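PDB 3HRA: ankyrin repeat family protein from Enterococcus faecalis, which is of unknown function but, as a stack of ankyrin repeats, probably serves as a scaffold for binding a partner protein. Local coordinates for residues 117-122 against 161-166; 57-62 against 93-98; 172-175 against 179-182. All coordinates share one frame; numbering follows the deposited sequence.

How the contacts relate
The three contacts follow one another along the chain in the order 2, 1, 3 and sample different parts of an elongated helical stack. Contact 2 (57-62 with 93-98) and contact 1 (117-122 with 161-166) each join two helices well separated along the chain (31 and 39 residues apart at their nearer ends), and their centres lie about 25 Å apart. Contact 3 (172-175 with 179-182) is a local loop that leads from helix 155-166, used in contact 1, into helix 181-188; its centre is about 17 Å from that of contact 1, with nearest atoms about 7 Å apart. Contacts 2 and 3 flank the chain's centre, about 36 Å apart between centres. No two of them touch.

Contact 1: 117-122 against 161-166; sequences GHIDNV and VKLLME
Leu163 reaches from helix 155-166 toward the start of helix 119-128 and meets Ile119 and Val122 there with a single methyl group. The contact across the segments is entirely apolar. Its closest approach is Leu163 CD1 to Val122 CG1, at 3.5 Å, where the two side chains pass alongside each other in opposite directions. Val122 offers this methyl because CG1 is anti to its backbone N (chi1 175°). One turn earlier, Ile119 brings its CG1 methylene to 3.9 Å from the same Leu163 CD1, the two chains crossing at a slant. A lone methyl therefore fits against two side chains spaced three residues apart on the facing helix. The second leucine is more loosely placed: Leu164 CD2 lies 4.3 Å from Val122 CG1. Only 149 Å² is buried in all, and the nearest CA atoms, those of Val122 and Leu163, are 8.3 Å apart, so side chains alone bridge the helices.

Backbone and polar groups act within each segment. Gly117, with positive phi, closes the preceding helix in a Schellman motif, and His118 follows as N-cap of the next; Val122 N bonds to His118 O at 3.1 Å. On the other helix, Lys162 NZ and Glu166 OE2 form a long salt bridge, and both also bond to Tyr200 OH.

Behind the interface, Val122 rests on Leu110 and Ala113 of helix 110-115, while Leu164 packs on Leu144 of helix 143-149. The apolar contact thus links the outer helices of two successive helical hairpins.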
loop_
_atom_site.group_PDB
_atom_site.type_symbol
_atom_site.label_atom_id
_atom_site.label_comp_id
_atom_site.label_asym_id
_atom_site.label_seq_id
_atom_site.Cartn_x
_atom_site.Cartn_y
_atom_site.Cartn_z
ATOM N N GLY A 117 4.842 3.096 -8.964
ATOM C CA GLY A 117 4.170 3.072 -10.257
ATOM C C GLY A 117 2.890 2.263 -10.333
ATOM O O GLY A 117 2.424 1.932 -11.421
ATOM N N HIS A 118 2.318 1.935 -9.177
ATOM C CA HIS A 118 1.118 1.107 -9.134
ATOM C C HIS A 118 -0.130 1.948 -9.294
ATOM O O HIS A 118 -0.846 2.212 -8.333
ATOM C CB HIS A 118 1.101 0.312 -7.829
ATOM C CG HIS A 118 2.227 -0.660 -7.741
ATOM N ND1 HIS A 118 3.117 -0.687 -6.686
ATOM C CD2 HIS A 118 2.646 -1.605 -8.615
ATOM C CE1 HIS A 118 4.011 -1.634 -6.898
ATOM N NE2 HIS A 118 3.757 -2.199 -8.065
ATOM N N ILE A 119 -0.367 2.389 -10.524
ATOM C CA ILE A 119 -1.397 3.386 -10.783
ATOM C C ILE A 119 -2.807 2.871 -10.462
ATOM O O ILE A 119 -3.664 3.629 -10.006
ATOM C CB ILE A 119 -1.275 3.949 -12.235
ATOM C CG1 ILE A 119 -2.192 5.158 -12.430
ATOM C CG2 ILE A 119 -1.550 2.865 -13.269
ATOM C CD1 ILE A 119 -1.954 5.911 -13.743
ATOM N N ASP A 120 -3.049 1.584 -10.682
ATOM C CA ASP A 120 -4.346 1.023 -10.328
ATOM C C ASP A 120 -4.581 1.088 -8.817
ATOM O O ASP A 120 -5.688 1.393 -8.373
ATOM C CB ASP A 120 -4.490 -0.406 -10.858
ATOM C CG ASP A 120 -4.628 -0.450 -12.375
ATOM O OD1 ASP A 120 -5.326 0.437 -12.935
ATOM O OD2 ASP A 120 -4.034 -1.361 -13.003
ATOM N N ASN A 121 -3.535 0.859 -8.027
ATOM C CA ASN A 121 -3.645 1.045 -6.578
ATOM C C ASN A 121 -3.917 2.492 -6.173
ATOM O O ASN A 121 -4.730 2.758 -5.276
ATOM C CB ASN A 121 -2.397 0.521 -5.845
ATOM C CG ASN A 121 -2.489 -0.963 -5.540
ATOM O OD1 ASN A 121 -3.282 -1.669 -6.140
ATOM N ND2 ASN A 121 -1.683 -1.433 -4.597
ATOM N N VAL A 122 -3.241 3.425 -6.837
ATOM C CA VAL A 122 -3.485 4.841 -6.590
ATOM C C VAL A 122 -4.956 5.198 -6.810
ATOM O O VAL A 122 -5.569 5.869 -5.979
ATOM C CB VAL A 122 -2.588 5.717 -7.473
ATOM C CG1 VAL A 122 -2.942 7.183 -7.281
ATOM C CG2 VAL A 122 -1.116 5.434 -7.147
ATOM N N VAL A 161 1.193 11.478 -12.006
ATOM C CA VAL A 161 1.119 12.906 -11.680
ATOM C C VAL A 161 -0.239 13.527 -12.081
ATOM O O VAL A 161 -0.851 14.255 -11.306
ATOM C CB VAL A 161 2.299 13.690 -12.304
ATOM C CG1 VAL A 161 2.073 15.202 -12.179
ATOM C CG2 VAL A 161 3.592 13.275 -11.637
ATOM N N LYS A 162 -0.700 13.235 -13.294
ATOM C CA LYS A 162 -1.979 13.759 -13.766
ATOM C C LYS A 162 -3.149 13.294 -12.894
ATOM O O LYS A 162 -4.008 14.099 -12.526
ATOM C CB LYS A 162 -2.229 13.344 -15.218
ATOM C CG LYS A 162 -3.505 13.916 -15.780
ATOM C CD LYS A 162 -3.361 15.412 -16.067
ATOM C CE LYS A 162 -4.554 15.909 -16.876
ATOM N NZ LYS A 162 -4.468 17.371 -17.148
ATOM N N LEU A 163 -3.177 11.998 -12.597
ATOM C CA LEU A 163 -4.170 11.386 -11.710
ATOM C C LEU A 163 -4.217 12.110 -10.356
ATOM O O LEU A 163 -5.295 12.454 -9.872
ATOM C CB LEU A 163 -3.821 9.916 -11.480
ATOM C CG LEU A 163 -4.905 8.846 -11.300
ATOM C CD1 LEU A 163 -4.381 7.694 -10.443
ATOM C CD2 LEU A 163 -6.219 9.393 -10.751
ATOM N N LEU A 164 -3.050 12.347 -9.756
ATOM C CA LEU A 164 -2.978 13.037 -8.457
ATOM C C LEU A 164 -3.494 14.473 -8.543
ATOM O O LEU A 164 -4.250 14.923 -7.677
ATOM C CB LEU A 164 -1.536 13.016 -7.877
ATOM C CG LEU A 164 -1.035 11.637 -7.425
ATOM C CD1 LEU A 164 0.475 11.619 -7.185
ATOM C CD2 LEU A 164 -1.797 11.201 -6.176
ATOM N N MET A 165 -3.070 15.205 -9.570
ATOM C CA MET A 165 -3.519 16.586 -9.718
ATOM C C MET A 165 -5.013 16.653 -9.986
ATOM O O MET A 165 -5.691 17.565 -9.529
ATOM C CB MET A 165 -2.739 17.308 -10.823
ATOM C CG MET A 165 -1.237 17.390 -10.553
ATOM S SD MET A 165 -0.825 18.095 -8.946
ATOM C CE MET A 165 -1.405 19.781 -9.176
ATOM N N GLU A 166 -5.531 15.688 -10.735
ATOM C CA GLU A 166 -6.952 15.697 -11.044
ATOM C C GLU A 166 -7.781 15.377 -9.805
ATOM O O GLU A 166 -8.990 15.602 -9.779
ATOM C CB GLU A 166 -7.265 14.722 -12.165
ATOM C CG GLU A 166 -6.954 15.276 -13.537
ATOM C CD GLU A 166 -7.843 16.451 -13.924
ATOM O OE1 GLU A 166 -9.072 16.364 -13.730
ATOM O OE2 GLU A 166 -7.312 17.457 -14.428
#

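Contact 2: 57-62 against 93-98; sequences ALIDRG and KHATPD
Ile59, near the end of helix 52-60, turns its CG2 methyl to the place where helix 85-94 gives way to loop, and meets His94 and Ala95. The closer packing is centred on that methyl. It lies 4.0 Å from His94 O and 4.2 Å from His94 CB, touching the base of the histidine and its carbonyl oxygen. The two side chains cross at about a right angle. Ile59 CG2 is anti to its own backbone N, which carries this branch to the partner segment and sets CG1 beside that N (chi1 -70°). On the same branch, Ala95 CB closes in to 4.5 Å from Ile59 CG2, at the lax end of apolar contact. The CA atoms of Ile59 and Ala95 are 7.4 Å apart, and Ala95 is where the backbone first departs from helical angles. Ile59, the buried member of the contact, also packs on Leu43 of helix 42-49 and on Tyr90 and Met91 earlier in helix 85-94.

The solvent side is looser and polar. Asp60 and His94 are exposed, and Asp60 OD1 stays 5.4 Å from His94 ND1, so the two do not pair directly. Tyr90 spans them instead: its hydroxyl bonds to Asp60 OD1, and its ring stacks with that of His94. No hydrogen bond crosses between the segments, and the buried surface amounts to just 105 Å².

Both helices finish here, the first in a Schellman motif in which Gly62 N bonds to Ile59 O at 3.1 Å, Ala63 N bonds to Leu58 O, and Gly62 takes positive phi. An apolar side chain of one helix packing on the end of the next in a row of helices, just before the loops, is characteristic of the ankyrin-repeat fold.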
loop_
_atom_site.group_PDB
_atom_site.type_symbol
_atom_site.label_atom_id
_atom_site.label_comp_id
_atom_site.label_asym_id
_atom_site.label_seq_id
_atom_site.Cartn_x
_atom_site.Cartn_y
_atom_site.Cartn_z
ATOM N N ALA A 57 -9.916 -15.506 2.041
ATOM C CA ALA A 57 -10.386 -16.447 3.070
ATOM C C ALA A 57 -10.064 -15.968 4.488
ATOM O O ALA A 57 -10.886 -16.101 5.407
ATOM C CB ALA A 57 -9.805 -17.844 2.842
ATOM N N LEU A 58 -8.867 -15.419 4.663
ATOM C CA LEU A 58 -8.412 -14.983 5.983
ATOM C C LEU A 58 -9.152 -13.720 6.405
ATOM O O LEU A 58 -9.550 -13.589 7.562
ATOM C CB LEU A 58 -6.893 -14.762 5.982
ATOM C CG LEU A 58 -6.074 -16.054 5.927
ATOM C CD1 LEU A 58 -4.625 -15.797 5.544
ATOM C CD2 LEU A 58 -6.156 -16.787 7.272
ATOM N N ILE A 59 -9.336 -12.793 5.468
ATOM C CA ILE A 59 -10.078 -11.570 5.754
ATOM C C ILE A 59 -11.525 -11.885 6.142
ATOM O O ILE A 59 -12.081 -11.283 7.064
ATOM C CB ILE A 59 -10.029 -10.579 4.569
ATOM C CG1 ILE A 59 -8.616 -10.007 4.439
ATOM C CG2 ILE A 59 -11.005 -9.448 4.795
ATOM C CD1 ILE A 59 -8.330 -9.366 3.061
ATOM N N ASP A 60 -12.139 -12.834 5.444
ATOM C CA ASP A 60 -13.499 -13.259 5.784
ATOM C C ASP A 60 -13.573 -13.885 7.174
ATOM O O ASP A 60 -14.617 -13.845 7.811
ATOM C CB ASP A 60 -14.028 -14.267 4.752
ATOM C CG ASP A 60 -14.339 -13.636 3.395
ATOM O OD1 ASP A 60 -14.275 -12.388 3.251
ATOM O OD2 ASP A 60 -14.655 -14.409 2.462
ATOM N N ARG A 61 -12.483 -14.506 7.625
ATOM C CA ARG A 61 -12.443 -15.111 8.961
ATOM C C ARG A 61 -11.956 -14.150 10.041
ATOM O O ARG A 61 -11.685 -14.565 11.159
ATOM C CB ARG A 61 -11.567 -16.365 8.971
ATOM C CG ARG A 61 -12.318 -17.644 8.674
ATOM C CD ARG A 61 -13.127 -18.110 9.886
ATOM N NE ARG A 61 -12.385 -19.027 10.751
ATOM C CZ ARG A 61 -11.835 -18.686 11.912
ATOM N NH1 ARG A 61 -11.923 -17.441 12.350
ATOM N NH2 ARG A 61 -11.190 -19.590 12.641
ATOM N N GLY A 62 -11.816 -12.879 9.691
ATOM C CA GLY A 62 -11.525 -11.844 10.678
ATOM C C GLY A 62 -10.064 -11.467 10.881
ATOM O O GLY A 62 -9.737 -10.810 11.865
ATOM N N LYS A 93 -13.232 -3.110 0.667
ATOM C CA LYS A 93 -14.651 -3.468 0.756
ATOM C C LYS A 93 -15.017 -4.263 2.010
ATOM O O LYS A 93 -16.152 -4.186 2.483
ATOM C CB LYS A 93 -15.081 -4.305 -0.454
ATOM C CG LYS A 93 -15.019 -3.599 -1.798
ATOM C CD LYS A 93 -15.413 -4.589 -2.908
ATOM C CE LYS A 93 -14.807 -4.189 -4.252
ATOM N NZ LYS A 93 -14.825 -5.311 -5.247
ATOM N N HIS A 94 -14.083 -5.064 2.520
ATOM C CA HIS A 94 -14.424 -6.033 3.570
ATOM C C HIS A 94 -13.686 -5.875 4.892
ATOM O O HIS A 94 -13.802 -6.718 5.783
ATOM C CB HIS A 94 -14.250 -7.462 3.051
ATOM C CG HIS A 94 -15.203 -7.811 1.962
ATOM N ND1 HIS A 94 -14.877 -7.728 0.622
ATOM C CD2 HIS A 94 -16.494 -8.214 2.005
ATOM C CE1 HIS A 94 -15.916 -8.089 -0.106
ATOM N NE2 HIS A 94 -16.913 -8.388 0.713
ATOM N N ALA A 95 -12.925 -4.799 5.016
ATOM C CA ALA A 95 -12.183 -4.542 6.240
ATOM C C ALA A 95 -12.047 -3.041 6.454
ATOM O O ALA A 95 -12.478 -2.240 5.618
ATOM C CB ALA A 95 -10.815 -5.217 6.179
ATOM N N THR A 96 -11.451 -2.654 7.576
ATOM C CA THR A 96 -11.361 -1.239 7.934
ATOM C C THR A 96 -9.899 -0.880 8.165
ATOM O O THR A 96 -9.315 -1.245 9.179
ATOM C CB THR A 96 -12.173 -0.904 9.223
ATOM O OG1 THR A 96 -13.551 -1.247 9.044
ATOM C CG2 THR A 96 -12.057 0.599 9.567
ATOM N N PRO A 97 -9.295 -0.167 7.212
ATOM C CA PRO A 97 -7.883 0.221 7.368
ATOM C C PRO A 97 -7.699 1.179 8.530
ATOM O O PRO A 97 -8.560 2.030 8.781
ATOM C CB PRO A 97 -7.571 0.945 6.052
ATOM C CG PRO A 97 -8.608 0.429 5.069
ATOM C CD PRO A 97 -9.843 0.181 5.890
ATOM N N ASP A 98 -6.594 1.021 9.248
ATOM C CA ASP A 98 -6.242 1.909 10.362
ATOM C C ASP A 98 -5.257 2.948 9.845
ATOM O O ASP A 98 -4.074 2.653 9.651
ATOM C CB ASP A 98 -5.605 1.105 11.515
ATOM C CG ASP A 98 -5.285 1.970 12.755
ATOM O OD1 ASP A 98 -5.285 3.214 12.658
ATOM O OD2 ASP A 98 -5.009 1.385 13.830
#

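Contact 3: 172-175 against 179-182; sequences SIKD and RTAM
Asp175 and Arg179 clasp each other across a tight turn through two hydrogen bonds. In one, Asp175 N donates to Arg179 O over 3.0 Å, nearly straight at 166°. The other returns through the aspartate side chain. Asp175 CB stands 4.1 Å from Arg179 O. From there CG lies between the backbone N and the carbonyl carbon (chi1 65°), folding the carboxylate back over the turn and bringing Asp175 CG to 3.6 Å from Arg179 O. At the tip, OD2 accepts from Arg179 N at 3.1 Å, the donor coming from above the carboxylate plane, and from Ser177 OG; the other oxygen, OD1, is bonded to Tyr184 OH. The buried carboxylate is therefore gripped by several donors and its rotation fixed.

The CG2 methyl of Thr180 sits 3.5 Å from Ser172 O and 3.6 Å from Lys174 CG, the lysine crossing it at a slant before its extended chain leads away. Thr180 is the N-cap of helix 181-188: its OG1 caps a backbone N in the first turn while Asp183 OD2 takes Thr180 N, the reciprocal pattern of a capping box. A water links the two segments, donating to Ile173 O at 2.7 Å and accepting from Ala181 N, so this first-turn amide is satisfied.

The Thr-Ala-Met-Asp sequence here probably corresponds to the Thr-Pro-Leu-His signature where an ankyrin repeat passes from loop to first helix. Such a network is consistent with a loop held largely by polar bonds, and the many donors around Asp175 would probably favour its ionised form.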
loop_
_atom_site.group_PDB
_atom_site.type_symbol
_atom_site.label_atom_id
_atom_site.label_comp_id
_atom_site.label_asym_id
_atom_site.label_seq_id
_atom_site.Cartn_x
_atom_site.Cartn_y
_atom_site.Cartn_z
ATOM N N SER A 172 1.997 22.573 -3.828
ATOM C CA SER A 172 2.801 23.605 -3.176
ATOM C C SER A 172 3.540 23.068 -1.945
ATOM O O SER A 172 4.425 23.737 -1.392
ATOM C CB SER A 172 1.928 24.826 -2.828
ATOM O OG SER A 172 1.099 24.575 -1.703
ATOM N N ILE A 173 3.192 21.853 -1.525
ATOM C CA ILE A 173 3.821 21.264 -0.335
ATOM C C ILE A 173 5.324 21.052 -0.523
ATOM O O ILE A 173 5.756 20.507 -1.528
ATOM C CB ILE A 173 3.142 19.929 0.063
ATOM C CG1 ILE A 173 1.683 20.193 0.455
ATOM C CG2 ILE A 173 3.908 19.251 1.208
ATOM C CD1 ILE A 173 0.807 18.938 0.636
ATOM N N LYS A 174 6.114 21.493 0.459
ATOM C CA LYS A 174 7.566 21.317 0.433
ATOM C C LYS A 174 7.991 20.155 1.316
ATOM O O LYS A 174 7.473 19.972 2.423
ATOM C CB LYS A 174 8.280 22.601 0.885
ATOM C CG LYS A 174 8.119 23.784 -0.094
ATOM C CD LYS A 174 8.688 25.077 0.481
ATOM C CE LYS A 174 8.556 26.222 -0.526
ATOM N NZ LYS A 174 8.894 27.545 0.074
ATOM N N ASP A 175 8.930 19.357 0.823
ATOM C CA ASP A 175 9.516 18.310 1.655
ATOM C C ASP A 175 10.512 18.901 2.646
ATOM O O ASP A 175 10.616 20.128 2.764
ATOM C CB ASP A 175 10.119 17.171 0.815
ATOM C CG ASP A 175 11.319 17.600 -0.031
ATOM O OD1 ASP A 175 11.649 16.860 -0.972
ATOM O OD2 ASP A 175 11.944 18.651 0.231
ATOM N N ARG A 179 11.874 21.499 -0.989
ATOM C CA ARG A 179 11.591 21.401 -2.421
ATOM C C ARG A 179 10.162 20.929 -2.707
ATOM O O ARG A 179 9.607 20.102 -1.978
ATOM C CB ARG A 179 12.624 20.491 -3.101
ATOM C CG ARG A 179 13.974 21.182 -3.344
ATOM C CD ARG A 179 14.957 20.287 -4.106
ATOM N NE ARG A 179 15.423 19.181 -3.275
ATOM C CZ ARG A 179 16.352 18.290 -3.629
ATOM N NH1 ARG A 179 16.943 18.360 -4.817
ATOM N NH2 ARG A 179 16.691 17.322 -2.780
ATOM N N THR A 180 9.581 21.464 -3.776
ATOM C CA THR A 180 8.273 21.029 -4.234
ATOM C C THR A 180 8.416 20.082 -5.423
ATOM O O THR A 180 9.498 19.915 -5.993
ATOM C CB THR A 180 7.385 22.218 -4.693
ATOM O OG1 THR A 180 7.988 22.841 -5.834
ATOM C CG2 THR A 180 7.193 23.238 -3.556
ATOM N N ALA A 181 7.304 19.478 -5.809
ATOM C CA ALA A 181 7.272 18.632 -7.001
ATOM C C ALA A 181 7.736 19.392 -8.267
ATOM O O ALA A 181 8.492 18.865 -9.083
ATOM C CB ALA A 181 5.874 18.071 -7.193
ATOM N N MET A 182 7.295 20.632 -8.422
ATOM C CA MET A 182 7.715 21.461 -9.549
ATOM C C MET A 182 9.230 21.658 -9.547
ATOM O O MET A 182 9.870 21.615 -10.596
ATOM C CB MET A 182 7.008 22.818 -9.470
ATOM C CG MET A 182 7.071 23.645 -10.729
ATOM S SD MET A 182 5.996 25.103 -10.635
ATOM C CE MET A 182 4.375 24.391 -10.906
HETATM O O HOH W 1 5.069 19.569 -3.978
#